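Local coordinates for putative short-chain dehydrogenase/reductase (Corynebacterium glutamicum, PDB 3E9N), which probably works as an NAD(P)(H)-dependent oxidoreductase of the short-chain dehydrogenase/reductase family, perhaps reducing acetoacetyl-CoA, although its substrate has not been established, at residues A[7-12]-A[68-73]; A[55-60]-A[107-112]; A[77-82]-A[119-124]; A[100-105]-A[147-152]. One frame throughout, in Å; residues are numbered along the deposited sequence.

Contact 1 of 4, residues A[7-12]-A[68-73]; sequences IAVVTG and DKLKNL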
loop_
_atom_site.group_PDB
_atom_site.type_symbol
_atom_site.label_atom_id
_atom_site.label_comp_id
_atom_site.label_asym_id
_atom_site.label_seq_id
_atom_site.Cartn_x
_atom_site.Cartn_y
_atom_site.Cartn_z
ATOM N N ILE A 7 29.936 -5.325 -15.506
ATOM C CA ILE A 7 29.882 -6.528 -14.695
ATOM C C ILE A 7 28.560 -6.808 -14.006
ATOM O O ILE A 7 28.025 -5.957 -13.303
ATOM C CB ILE A 7 31.037 -6.512 -13.697
ATOM C CG1 ILE A 7 32.348 -6.755 -14.504
ATOM C CG2 ILE A 7 30.847 -7.569 -12.639
ATOM C CD1 ILE A 7 33.378 -5.696 -14.303
ATOM N N ALA A 8 28.071 -8.029 -14.182
ATOM C CA ALA A 8 26.791 -8.460 -13.672
ATOM C C ALA A 8 26.981 -9.639 -12.737
ATOM O O ALA A 8 27.815 -10.526 -12.998
ATOM C CB ALA A 8 25.885 -8.902 -14.842
ATOM N N VAL A 9 26.198 -9.662 -11.655
ATOM C CA VAL A 9 26.107 -10.852 -10.774
ATOM C C VAL A 9 24.631 -11.268 -10.655
ATOM O O VAL A 9 23.766 -10.452 -10.350
ATOM C CB VAL A 9 26.614 -10.528 -9.351
ATOM C CG1 VAL A 9 26.390 -11.722 -8.401
ATOM C CG2 VAL A 9 28.049 -10.121 -9.384
ATOM N N VAL A 10 24.357 -12.545 -10.890
ATOM C CA VAL A 10 22.997 -13.049 -10.910
ATOM C C VAL A 10 22.932 -14.314 -10.075
ATOM O O VAL A 10 23.611 -15.303 -10.414
ATOM C CB VAL A 10 22.570 -13.417 -12.350
ATOM C CG1 VAL A 10 21.195 -14.061 -12.349
ATOM C CG2 VAL A 10 22.649 -12.216 -13.294
ATOM N N THR A 11 22.123 -14.280 -9.001
ATOM C CA THR A 11 21.819 -15.455 -8.188
ATOM C C THR A 11 20.613 -16.215 -8.733
ATOM O O THR A 11 19.819 -15.700 -9.528
ATOM C CB THR A 11 21.610 -15.120 -6.679
ATOM O OG1 THR A 11 20.444 -14.296 -6.488
ATOM C CG2 THR A 11 22.843 -14.424 -6.076
ATOM N N GLY A 12 20.484 -17.477 -8.341
ATOM C CA GLY A 12 19.404 -18.314 -8.861
ATOM C C GLY A 12 19.590 -18.489 -10.356
ATOM O O GLY A 12 18.609 -18.648 -11.106
ATOM N N ASP A 68 33.741 -16.397 -2.442
ATOM C CA ASP A 68 35.151 -16.099 -2.811
ATOM C C ASP A 68 35.335 -15.581 -4.237
ATOM O O ASP A 68 36.061 -14.601 -4.443
ATOM C CB ASP A 68 36.056 -17.325 -2.608
ATOM C CG ASP A 68 36.457 -17.562 -1.117
ATOM O OD1 ASP A 68 36.473 -16.646 -0.210
ATOM O OD2 ASP A 68 36.764 -18.732 -0.864
ATOM N N LYS A 69 34.693 -16.230 -5.207
ATOM C CA LYS A 69 34.826 -15.834 -6.595
ATOM C C LYS A 69 34.190 -14.463 -6.945
ATOM O O LYS A 69 34.356 -13.977 -8.060
ATOM C CB LYS A 69 34.265 -16.904 -7.515
ATOM C CG LYS A 69 35.241 -18.098 -7.812
ATOM C CD LYS A 69 34.430 -19.407 -8.140
ATOM C CE LYS A 69 35.278 -20.497 -8.910
ATOM N NZ LYS A 69 34.796 -20.613 -10.383
ATOM N N LEU A 70 33.526 -13.827 -5.980
ATOM C CA LEU A 70 32.959 -12.498 -6.238
ATOM C C LEU A 70 33.782 -11.511 -5.478
ATOM O O LEU A 70 33.584 -10.288 -5.614
ATOM C CB LEU A 70 31.485 -12.357 -5.802
ATOM C CG LEU A 70 30.439 -13.223 -6.520
ATOM C CD1 LEU A 70 28.987 -12.942 -5.948
ATOM C CD2 LEU A 70 30.490 -13.038 -8.022
ATOM N N LYS A 71 34.696 -12.021 -4.668
ATOM C CA LYS A 71 35.441 -11.115 -3.788
ATOM C C LYS A 71 36.410 -10.149 -4.505
ATOM O O LYS A 71 36.693 -9.066 -4.003
ATOM C CB LYS A 71 36.186 -11.898 -2.719
ATOM C CG LYS A 71 35.407 -12.055 -1.413
ATOM C CD LYS A 71 35.842 -13.364 -0.716
ATOM C CE LYS A 71 35.039 -13.628 0.556
ATOM N NZ LYS A 71 35.778 -14.566 1.448
ATOM N N ASN A 72 36.888 -10.529 -5.679
ATOM C CA ASN A 72 37.835 -9.712 -6.384
ATOM C C ASN A 72 37.169 -8.628 -7.218
ATOM O O ASN A 72 37.853 -7.864 -7.804
ATOM C CB ASN A 72 38.701 -10.620 -7.308
ATOM C CG ASN A 72 38.016 -10.909 -8.623
ATOM O OD1 ASN A 72 38.115 -10.131 -9.572
ATOM N ND2 ASN A 72 37.268 -11.995 -8.680
ATOM N N LEU A 73 35.843 -8.581 -7.317
ATOM C CA LEU A 73 35.153 -7.554 -8.164
ATOM C C LEU A 73 35.176 -6.217 -7.515
ATOM O O LEU A 73 34.751 -6.072 -6.393
ATOM C CB LEU A 73 33.697 -7.946 -8.476
ATOM C CG LEU A 73 33.563 -9.335 -9.094
ATOM C CD1 LEU A 73 32.097 -9.829 -9.291
ATOM C CD2 LEU A 73 34.376 -9.357 -10.380
#

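Contact 2 of 4, residues A[55-60]-A[107-112]; sequences SDIVKE and VIVPAE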
loop_
_atom_site.group_PDB
_atom_site.type_symbol
_atom_site.label_atom_id
_atom_site.label_comp_id
_atom_site.label_asym_id
_atom_site.label_seq_id
_atom_site.Cartn_x
_atom_site.Cartn_y
_atom_site.Cartn_z
ATOM N N SER A 55 27.389 -22.875 -6.203
ATOM C CA SER A 55 27.352 -22.205 -4.941
ATOM C C SER A 55 26.123 -22.634 -4.202
ATOM O O SER A 55 25.057 -22.809 -4.794
ATOM C CB SER A 55 27.272 -20.697 -5.173
ATOM O OG SER A 55 27.385 -20.024 -3.938
ATOM N N ASP A 56 26.307 -22.819 -2.906
ATOM C CA ASP A 56 25.238 -23.068 -1.946
ATOM C C ASP A 56 25.173 -21.678 -1.320
ATOM O O ASP A 56 26.025 -21.315 -0.521
ATOM C CB ASP A 56 25.735 -24.127 -0.948
ATOM C CG ASP A 56 24.858 -24.256 0.312
ATOM O OD1 ASP A 56 24.036 -23.356 0.608
ATOM O OD2 ASP A 56 25.040 -25.263 1.043
ATOM N N ILE A 57 24.207 -20.880 -1.752
ATOM C CA ILE A 57 24.301 -19.448 -1.561
ATOM C C ILE A 57 24.068 -19.009 -0.097
ATOM O O ILE A 57 24.802 -18.166 0.450
ATOM C CB ILE A 57 23.389 -18.714 -2.546
ATOM C CG1 ILE A 57 23.750 -17.234 -2.531
ATOM C CG2 ILE A 57 21.907 -19.005 -2.233
ATOM C CD1 ILE A 57 22.981 -16.411 -3.553
ATOM N N VAL A 58 23.095 -19.629 0.555
ATOM C CA VAL A 58 22.814 -19.269 1.951
ATOM C C VAL A 58 24.078 -19.544 2.775
ATOM O O VAL A 58 24.551 -18.673 3.530
ATOM C CB VAL A 58 21.663 -20.108 2.555
ATOM C CG1 VAL A 58 21.608 -19.882 4.026
ATOM C CG2 VAL A 58 20.317 -19.829 1.874
ATOM N N LYS A 59 24.640 -20.745 2.607
ATOM C CA LYS A 59 25.833 -21.115 3.337
ATOM C C LYS A 59 26.965 -20.122 3.050
ATOM O O LYS A 59 27.541 -19.521 3.981
ATOM C CB LYS A 59 26.236 -22.567 3.048
ATOM N N GLU A 60 27.279 -19.919 1.776
ATOM C CA GLU A 60 28.341 -18.973 1.428
ATOM C C GLU A 60 28.065 -17.518 1.860
ATOM O O GLU A 60 28.873 -16.918 2.586
ATOM C CB GLU A 60 28.765 -19.141 -0.053
ATOM C CG GLU A 60 29.362 -20.546 -0.290
ATOM C CD GLU A 60 29.298 -21.049 -1.734
ATOM O OE1 GLU A 60 29.002 -22.264 -1.940
ATOM O OE2 GLU A 60 29.547 -20.243 -2.669
ATOM N N VAL A 107 15.342 -12.996 1.868
ATOM C CA VAL A 107 15.481 -11.692 2.501
ATOM C C VAL A 107 16.909 -11.488 3.003
ATOM O O VAL A 107 17.542 -10.490 2.651
ATOM C CB VAL A 107 14.500 -11.545 3.669
ATOM C CG1 VAL A 107 14.625 -10.185 4.312
ATOM C CG2 VAL A 107 13.067 -11.790 3.199
ATOM N N ILE A 108 17.442 -12.419 3.799
ATOM C CA ILE A 108 18.748 -12.154 4.415
ATOM C C ILE A 108 19.923 -12.193 3.417
ATOM O O ILE A 108 20.745 -11.294 3.364
ATOM C CB ILE A 108 18.999 -12.987 5.692
ATOM C CG1 ILE A 108 17.812 -12.869 6.664
ATOM C CG2 ILE A 108 20.262 -12.477 6.353
ATOM C CD1 ILE A 108 17.764 -13.914 7.873
ATOM N N VAL A 109 19.912 -13.180 2.527
ATOM C CA VAL A 109 20.920 -13.291 1.510
ATOM C C VAL A 109 20.904 -12.022 0.610
ATOM O O VAL A 109 21.933 -11.364 0.500
ATOM C CB VAL A 109 20.744 -14.591 0.719
ATOM C CG1 VAL A 109 21.450 -14.485 -0.610
ATOM C CG2 VAL A 109 21.219 -15.814 1.557
ATOM N N PRO A 110 19.736 -11.629 0.022
ATOM C CA PRO A 110 19.802 -10.348 -0.767
ATOM C C PRO A 110 20.359 -9.176 0.024
ATOM O O PRO A 110 21.237 -8.476 -0.471
ATOM C CB PRO A 110 18.362 -10.104 -1.216
ATOM C CG PRO A 110 17.730 -11.548 -1.280
ATOM C CD PRO A 110 18.412 -12.287 -0.084
ATOM N N ALA A 111 19.913 -8.980 1.252
ATOM C CA ALA A 111 20.465 -7.920 2.061
ATOM C C ALA A 111 21.974 -8.081 2.292
ATOM O O ALA A 111 22.706 -7.108 2.245
ATOM C CB ALA A 111 19.771 -7.870 3.399
ATOM N N GLU A 112 22.440 -9.272 2.630
ATOM C CA GLU A 112 23.846 -9.395 3.064
ATOM C C GLU A 112 24.805 -9.526 1.862
ATOM O O GLU A 112 25.892 -8.966 1.884
ATOM C CB GLU A 112 23.976 -10.592 4.031
ATOM C CG GLU A 112 25.437 -11.127 4.232
ATOM C CD GLU A 112 26.284 -10.210 5.114
ATOM O OE1 GLU A 112 25.744 -9.234 5.703
ATOM O OE2 GLU A 112 27.506 -10.464 5.181
#

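Contact 3 of 4, residues A[77-82]-A[119-124]; sequences DTLVHA and PALRAA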
loop_
_atom_site.group_PDB
_atom_site.type_symbol
_atom_site.label_atom_id
_atom_site.label_comp_id
_atom_site.label_asym_id
_atom_site.label_seq_id
_atom_site.Cartn_x
_atom_site.Cartn_y
_atom_site.Cartn_z
ATOM N N ASP A 77 28.110 -3.625 -11.894
ATOM C CA ASP A 77 27.135 -2.747 -12.584
ATOM C C ASP A 77 25.685 -3.188 -12.340
ATOM O O ASP A 77 24.816 -2.363 -12.162
ATOM C CB ASP A 77 27.434 -2.702 -14.090
ATOM C CG ASP A 77 28.823 -2.144 -14.367
ATOM O OD1 ASP A 77 28.957 -0.911 -14.410
ATOM O OD2 ASP A 77 29.796 -2.932 -14.507
ATOM N N THR A 78 25.464 -4.507 -12.314
ATOM C CA THR A 78 24.161 -5.088 -12.211
ATOM C C THR A 78 24.246 -6.303 -11.261
ATOM O O THR A 78 25.040 -7.247 -11.466
ATOM C CB THR A 78 23.663 -5.557 -13.627
ATOM O OG1 THR A 78 23.725 -4.464 -14.543
ATOM C CG2 THR A 78 22.239 -6.078 -13.582
ATOM N N LEU A 79 23.405 -6.282 -10.238
ATOM C CA LEU A 79 23.235 -7.382 -9.315
ATOM C C LEU A 79 21.738 -7.740 -9.294
ATOM O O LEU A 79 20.878 -6.897 -8.945
ATOM C CB LEU A 79 23.667 -6.919 -7.916
ATOM C CG LEU A 79 23.391 -7.850 -6.721
ATOM C CD1 LEU A 79 24.005 -9.317 -6.893
ATOM C CD2 LEU A 79 23.787 -7.170 -5.341
ATOM N N VAL A 80 21.427 -8.973 -9.656
ATOM C CA VAL A 80 20.039 -9.435 -9.738
ATOM C C VAL A 80 19.867 -10.636 -8.810
ATOM O O VAL A 80 20.544 -11.637 -8.979
ATOM C CB VAL A 80 19.698 -9.883 -11.164
ATOM C CG1 VAL A 80 18.247 -10.539 -11.231
ATOM C CG2 VAL A 80 19.871 -8.704 -12.128
ATOM N N HIS A 81 18.954 -10.528 -7.859
ATOM C CA HIS A 81 18.733 -11.521 -6.851
ATOM C C HIS A 81 17.537 -12.362 -7.338
ATOM O O HIS A 81 16.392 -11.985 -7.124
ATOM C CB HIS A 81 18.405 -10.875 -5.486
ATOM C CG HIS A 81 19.498 -10.016 -4.903
ATOM N ND1 HIS A 81 20.676 -10.532 -4.390
ATOM C CD2 HIS A 81 19.575 -8.671 -4.723
ATOM C CE1 HIS A 81 21.429 -9.550 -3.916
ATOM N NE2 HIS A 81 20.774 -8.408 -4.087
ATOM N N ALA A 82 17.822 -13.443 -8.069
ATOM C CA ALA A 82 16.809 -14.413 -8.469
ATOM C C ALA A 82 16.868 -15.761 -7.685
ATOM O O ALA A 82 16.156 -16.672 -8.003
ATOM C CB ALA A 82 16.894 -14.679 -9.972
ATOM N N PRO A 119 30.690 -1.967 -1.841
ATOM C CA PRO A 119 31.749 -1.033 -2.292
ATOM C C PRO A 119 31.871 -1.005 -3.789
ATOM O O PRO A 119 32.086 0.053 -4.376
ATOM C CB PRO A 119 33.035 -1.636 -1.679
ATOM C CG PRO A 119 32.550 -2.248 -0.363
ATOM C CD PRO A 119 31.138 -2.807 -0.693
ATOM N N ALA A 120 31.762 -2.187 -4.381
ATOM C CA ALA A 120 31.800 -2.328 -5.813
ATOM C C ALA A 120 30.538 -1.745 -6.494
ATOM O O ALA A 120 30.592 -1.351 -7.664
ATOM C CB ALA A 120 31.961 -3.804 -6.176
ATOM N N LEU A 121 29.401 -1.759 -5.798
ATOM C CA LEU A 121 28.155 -1.288 -6.381
ATOM C C LEU A 121 28.224 0.254 -6.448
ATOM O O LEU A 121 27.803 0.845 -7.425
ATOM C CB LEU A 121 26.939 -1.705 -5.535
ATOM C CG LEU A 121 26.506 -3.150 -5.633
ATOM C CD1 LEU A 121 25.530 -3.579 -4.461
ATOM C CD2 LEU A 121 25.978 -3.549 -7.007
ATOM N N ARG A 122 28.750 0.863 -5.387
ATOM C CA ARG A 122 28.922 2.287 -5.295
ATOM C C ARG A 122 29.916 2.744 -6.310
ATOM O O ARG A 122 29.666 3.727 -7.015
ATOM C CB ARG A 122 29.450 2.639 -3.921
ATOM C CG ARG A 122 28.374 2.572 -2.866
ATOM C CD ARG A 122 28.929 2.929 -1.525
ATOM N NE ARG A 122 27.922 2.816 -0.480
ATOM C CZ ARG A 122 28.170 3.091 0.797
ATOM N NH1 ARG A 122 29.381 3.493 1.150
ATOM N NH2 ARG A 122 27.218 2.986 1.716
ATOM N N ALA A 123 31.030 2.013 -6.401
ATOM C CA ALA A 123 32.080 2.319 -7.350
ATOM C C ALA A 123 31.576 2.357 -8.780
ATOM O O ALA A 123 32.068 3.144 -9.548
ATOM C CB ALA A 123 33.286 1.279 -7.236
ATOM N N ALA A 124 30.657 1.460 -9.138
ATOM C CA ALA A 124 30.133 1.406 -10.502
ATOM C C ALA A 124 28.844 2.186 -10.671
ATOM O O ALA A 124 28.307 2.243 -11.778
ATOM C CB ALA A 124 29.910 -0.073 -10.971
#

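Contact 4 of 4, residues A[100-105]-A[147-152]; sequences HAHLDL and AASKHA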
loop_
_atom_site.group_PDB
_atom_site.type_symbol
_atom_site.label_atom_id
_atom_site.label_comp_id
_atom_site.label_asym_id
_atom_site.label_seq_id
_atom_site.Cartn_x
_atom_site.Cartn_y
_atom_site.Cartn_z
ATOM N N HIS A 100 12.935 -20.378 8.464
ATOM C CA HIS A 100 14.359 -20.071 8.343
ATOM C C HIS A 100 14.812 -20.210 6.889
ATOM O O HIS A 100 15.504 -19.360 6.350
ATOM C CB HIS A 100 15.213 -20.979 9.235
ATOM C CG HIS A 100 15.118 -20.659 10.687
ATOM N ND1 HIS A 100 15.502 -19.438 11.213
ATOM C CD2 HIS A 100 14.694 -21.406 11.740
ATOM C CE1 HIS A 100 15.314 -19.445 12.522
ATOM N NE2 HIS A 100 14.824 -20.625 12.867
ATOM N N ALA A 101 14.384 -21.273 6.236
ATOM C CA ALA A 101 14.774 -21.483 4.845
ATOM C C ALA A 101 14.324 -20.303 3.946
ATOM O O ALA A 101 15.110 -19.721 3.186
ATOM C CB ALA A 101 14.190 -22.803 4.347
ATOM N N HIS A 102 13.042 -19.974 4.004
ATOM C CA HIS A 102 12.531 -18.861 3.230
ATOM C C HIS A 102 13.148 -17.498 3.533
ATOM O O HIS A 102 13.554 -16.800 2.598
ATOM C CB HIS A 102 11.043 -18.751 3.400
ATOM C CG HIS A 102 10.284 -19.465 2.355
ATOM N ND1 HIS A 102 9.991 -18.891 1.130
ATOM C CD2 HIS A 102 9.735 -20.705 2.345
ATOM C CE1 HIS A 102 9.291 -19.756 0.410
ATOM N NE2 HIS A 102 9.118 -20.861 1.126
ATOM N N LEU A 103 13.169 -17.102 4.807
ATOM C CA LEU A 103 13.696 -15.798 5.172
ATOM C C LEU A 103 15.153 -15.738 4.857
ATOM O O LEU A 103 15.634 -14.686 4.447
ATOM C CB LEU A 103 13.515 -15.489 6.657
ATOM C CG LEU A 103 12.054 -15.249 6.983
ATOM C CD1 LEU A 103 11.846 -14.958 8.478
ATOM C CD2 LEU A 103 11.542 -14.112 6.126
ATOM N N ASP A 104 15.889 -16.819 5.105
ATOM C CA ASP A 104 17.335 -16.808 4.825
ATOM C C ASP A 104 17.531 -16.495 3.333
ATOM O O ASP A 104 18.212 -15.554 2.935
ATOM C CB ASP A 104 17.979 -18.175 5.110
ATOM C CG ASP A 104 18.363 -18.357 6.562
ATOM O OD1 ASP A 104 18.749 -19.490 6.940
ATOM O OD2 ASP A 104 18.263 -17.375 7.339
ATOM N N LEU A 105 16.883 -17.289 2.513
ATOM C CA LEU A 105 17.130 -17.210 1.105
ATOM C C LEU A 105 16.486 -15.995 0.431
ATOM O O LEU A 105 17.119 -15.406 -0.421
ATOM C CB LEU A 105 16.684 -18.493 0.434
ATOM C CG LEU A 105 17.044 -18.589 -1.038
ATOM C CD1 LEU A 105 18.550 -18.475 -1.199
ATOM C CD2 LEU A 105 16.526 -19.944 -1.563
ATOM N N ALA A 147 3.806 -14.781 2.295
ATOM C CA ALA A 147 3.375 -13.390 2.469
ATOM C C ALA A 147 4.408 -12.606 3.264
ATOM O O ALA A 147 4.752 -11.486 2.907
ATOM C CB ALA A 147 2.011 -13.346 3.170
ATOM N N ALA A 148 4.953 -13.209 4.305
ATOM C CA ALA A 148 5.825 -12.454 5.174
ATOM C C ALA A 148 7.145 -12.122 4.511
ATOM O O ALA A 148 7.638 -10.989 4.582
ATOM C CB ALA A 148 6.025 -13.147 6.478
ATOM N N SER A 149 7.715 -13.104 3.833
ATOM C CA SER A 149 8.988 -12.897 3.186
ATOM C C SER A 149 8.862 -11.980 1.994
ATOM O O SER A 149 9.758 -11.180 1.744
ATOM C CB SER A 149 9.624 -14.202 2.779
ATOM O OG SER A 149 8.716 -14.925 1.978
ATOM N N LYS A 150 7.767 -12.043 1.248
ATOM C CA LYS A 150 7.680 -11.106 0.127
ATOM C C LYS A 150 7.414 -9.683 0.603
ATOM O O LYS A 150 7.898 -8.739 -0.025
ATOM C CB LYS A 150 6.681 -11.536 -0.938
ATOM C CG LYS A 150 5.241 -11.135 -0.726
ATOM C CD LYS A 150 4.389 -11.359 -2.018
ATOM C CE LYS A 150 4.051 -12.890 -2.308
ATOM N NZ LYS A 150 2.684 -13.437 -1.853
ATOM N N HIS A 151 6.672 -9.538 1.715
ATOM C CA HIS A 151 6.490 -8.228 2.307
ATOM C C HIS A 151 7.794 -7.764 2.928
ATOM O O HIS A 151 8.168 -6.590 2.775
ATOM C CB HIS A 151 5.323 -8.196 3.302
ATOM C CG HIS A 151 3.991 -8.065 2.634
ATOM N ND1 HIS A 151 3.099 -9.111 2.536
ATOM C CD2 HIS A 151 3.442 -7.039 1.939
ATOM C CE1 HIS A 151 2.036 -8.724 1.848
ATOM N NE2 HIS A 151 2.221 -7.471 1.472
ATOM N N ALA A 152 8.534 -8.703 3.524
ATOM C CA ALA A 152 9.861 -8.388 4.038
ATOM C C ALA A 152 10.853 -7.855 2.965
ATOM O O ALA A 152 11.533 -6.816 3.147
ATOM C CB ALA A 152 10.421 -9.590 4.737
#

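Contact 1 of 4, residues A[7-12]-A[68-73]
Val9 and Leu70 reach toward each other tip to tip, bringing Val9 CG1 to 3.8 Å from Leu70 CD1. Val9 CG2 stands 4.0 Å from Leu70 CD2, so the two forked ends meet branch against branch. That pairing follows from the valine rotation: CG1 lies anti to the backbone nitrogen (chi1 174°) and CG2 beside it. Leu73 slants across the same valine instead of facing it, its CD1 lying 4.1 Å from Val9 CG2. Leu73 CD1 also meets Ile7 CG2 at 4.2 Å, and thus sits against two strand residues, Ile7 and Val9, two apart in sequence and facing the same way. The type I turn from Leu70 to Leu73 brings both leucines to this side. On its outer surface, Lys71 NZ forms a salt bridge of 2.7 Å with Asp68 OD1, meeting that oxygen nearly in line with its C-O bond. Tyr32 of strand 30-35 touches Ile7 and both leucines, adding to the patch. A loop thus covers one face of the first parallel strand of a Rossmann fold, a strand that leads into the Thr11-Gly12 start of the family's glycine-rich cofactor loop.

Contact 2 of 4, residues A[55-60]-A[107-112]
Val109 is the tight point of this helix-helix contact, its two methyls set against different residues of helix 57-63. Val109 CG1 meets the end of Ile57, 3.8 Å from Ile57 CD1, the two side chains crossing at a slant. Val109 CG2 rests on the backbone of Val58, 3.8 Å from Val58 CA, while the two valine side chains run at about a right angle with 4.1 Å between Val109 CG2 and Val58 CG2. The division follows from the rotation of Val109: CG1 points opposite the backbone nitrogen (chi1 160°) and CG2 lies beside that nitrogen. Leu62 also touches Val109, extending the apolar seam along helix 57-63.

Away from Val109 the start of helix 57-63 is polar and more open to solvent. Asp56, exposed to solvent, is its N-cap, and Asp56 OD1 accepts a weak bond of 3.3 Å from Lys59 N. The carboxylate of Glu60 turns back to the helix start, where Glu60 OE2 receives Ser55 OG at 2.5 Å and Glu60 OE1 receives Asp56 N at 2.9 Å. Both donors stand well above the carboxylate plane, and the two bonds together fix that group across the turn. On helix 95-124, Pro110 lacks an N-H for the preceding turn, which goes with the kink there. Ile108 next to Val109 packs on Leu103 of the second subunit. Helix 95-124 thus packs within its own Rossmann fold and also against a partner subunit, as the corresponding long helix does in many oligomeric short-chain dehydrogenases.

Contact 3 of 4, residues A[77-82]-A[119-124]
This is a strand-on-helix packing contact, in which Leu79 of the central strand 78-81 meets Leu121 near the end of helix 95-124, and Asp77, just before the strand, meets Ala124. The leucine pair forms its buried part. Their side chains cross at about a right angle, with Leu79 CD2 lying 4.1 Å from Leu121 CD1. A second approach, 4.2 Å from Leu121 CD2 to Leu79 CB, brings the other methyl of Leu121 to the base of the strand leucine, so the fork of Leu121 touches Leu79 near both ends. Leu79 carries its CG opposite the backbone nitrogen (chi1 171°), which turns the branch along helix 95-124 toward Leu117 and Leu113.

The other half lies nearer the protein surface and pairs a methyl with a carboxylate. Asp77 starts from its backbone facing away from the helix, yet the group at its end lies over Ala124: Asp77 OD1 is 3.7 Å from Ala124 CB. The strong partner of the acid is on the neighbouring strand, where Asp77 OD2 accepts a hydrogen bond from the backbone nitrogen of Ile7. That bond holds the carboxylate at the start of the strand, and its approach to the alanine is mere packing.

Around these two points the packing continues: Leu79 also touches Leu113 and Leu117 of the same helix and Val9 of strand 7-11, while Leu121 touches Ile169 in the loop before strand 170-176. The strand itself is bonded through its backbone to strand 7-11 on one side and, through Cys127, to strand 127-131 on the other.

Contact 4 of 4, residues A[100-105]-A[147-152]
The contact joins the two long helices that pack side by side in short-chain dehydrogenases, Leu103 of helix 95-124 resting on Ser149 of helix 144-164, inside a sequence, Tyr146 to Lys150, that matches the family's YxxxK active-site motif. Leu103 CD2 lies 3.9 Å from Ser149 CB and 4.1 Å from Ser149 CA, so the methyl touches the carbon side of the serine close to its backbone. Ser149 OG is turned elsewhere: with chi1 at 55° it stands between its own backbone nitrogen and carbonyl carbon, and it is hydrogen-bonded within its helix, to the backbone oxygens of Ile145 and Tyr146. The ring of His102 passes obliquely by that hydroxyl, His102 ND1 being 4.3 Å from Ser149 OG, and it also meets the ring of Tyr146.

Within helix 144-164, the outward-facing His151 folds back, and His151 ND1 donates to Ala147 O at 2.9 Å with an N-H...O angle of 136°, a bent bond. His151 N reaches the same oxygen at 3.0 Å from the opposite face of the carbonyl, so two donors grip it. Ala148 further packs on Ala152 of the second subunit.

With its hydroxyl engaged inside its own helix, Ser149 offers Leu103 a carbon surface, and the helices meet here by van der Waals contact of one leucine methyl with the serine carbons, the imidazole of His102 lying alongside.

In the fold
From the N terminus, strand 7-11 is met first by the 68-73 loop, and contact 1 closes a loop of 55 residues. Contact 2 opens inside that span, at helix 57-63, and ends on helix 95-124, so the two cross. Contact 3 starts from strand 78-81 after contact 1 has closed, crosses contact 2, and ends farther along the same helix. Contact 4 leaves that helix earlier, at 100-105, and crosses contacts 2 and 3 to reach helix 144-164. Contacts 1 and 3 share neighbouring strands of the parallel sheet, whereas contacts 2, 3 and 4 share helix 95-124. Contacts 2 and 4 also touch the second subunit; contacts 3 and 4 lie on opposite sides of the chain's centre.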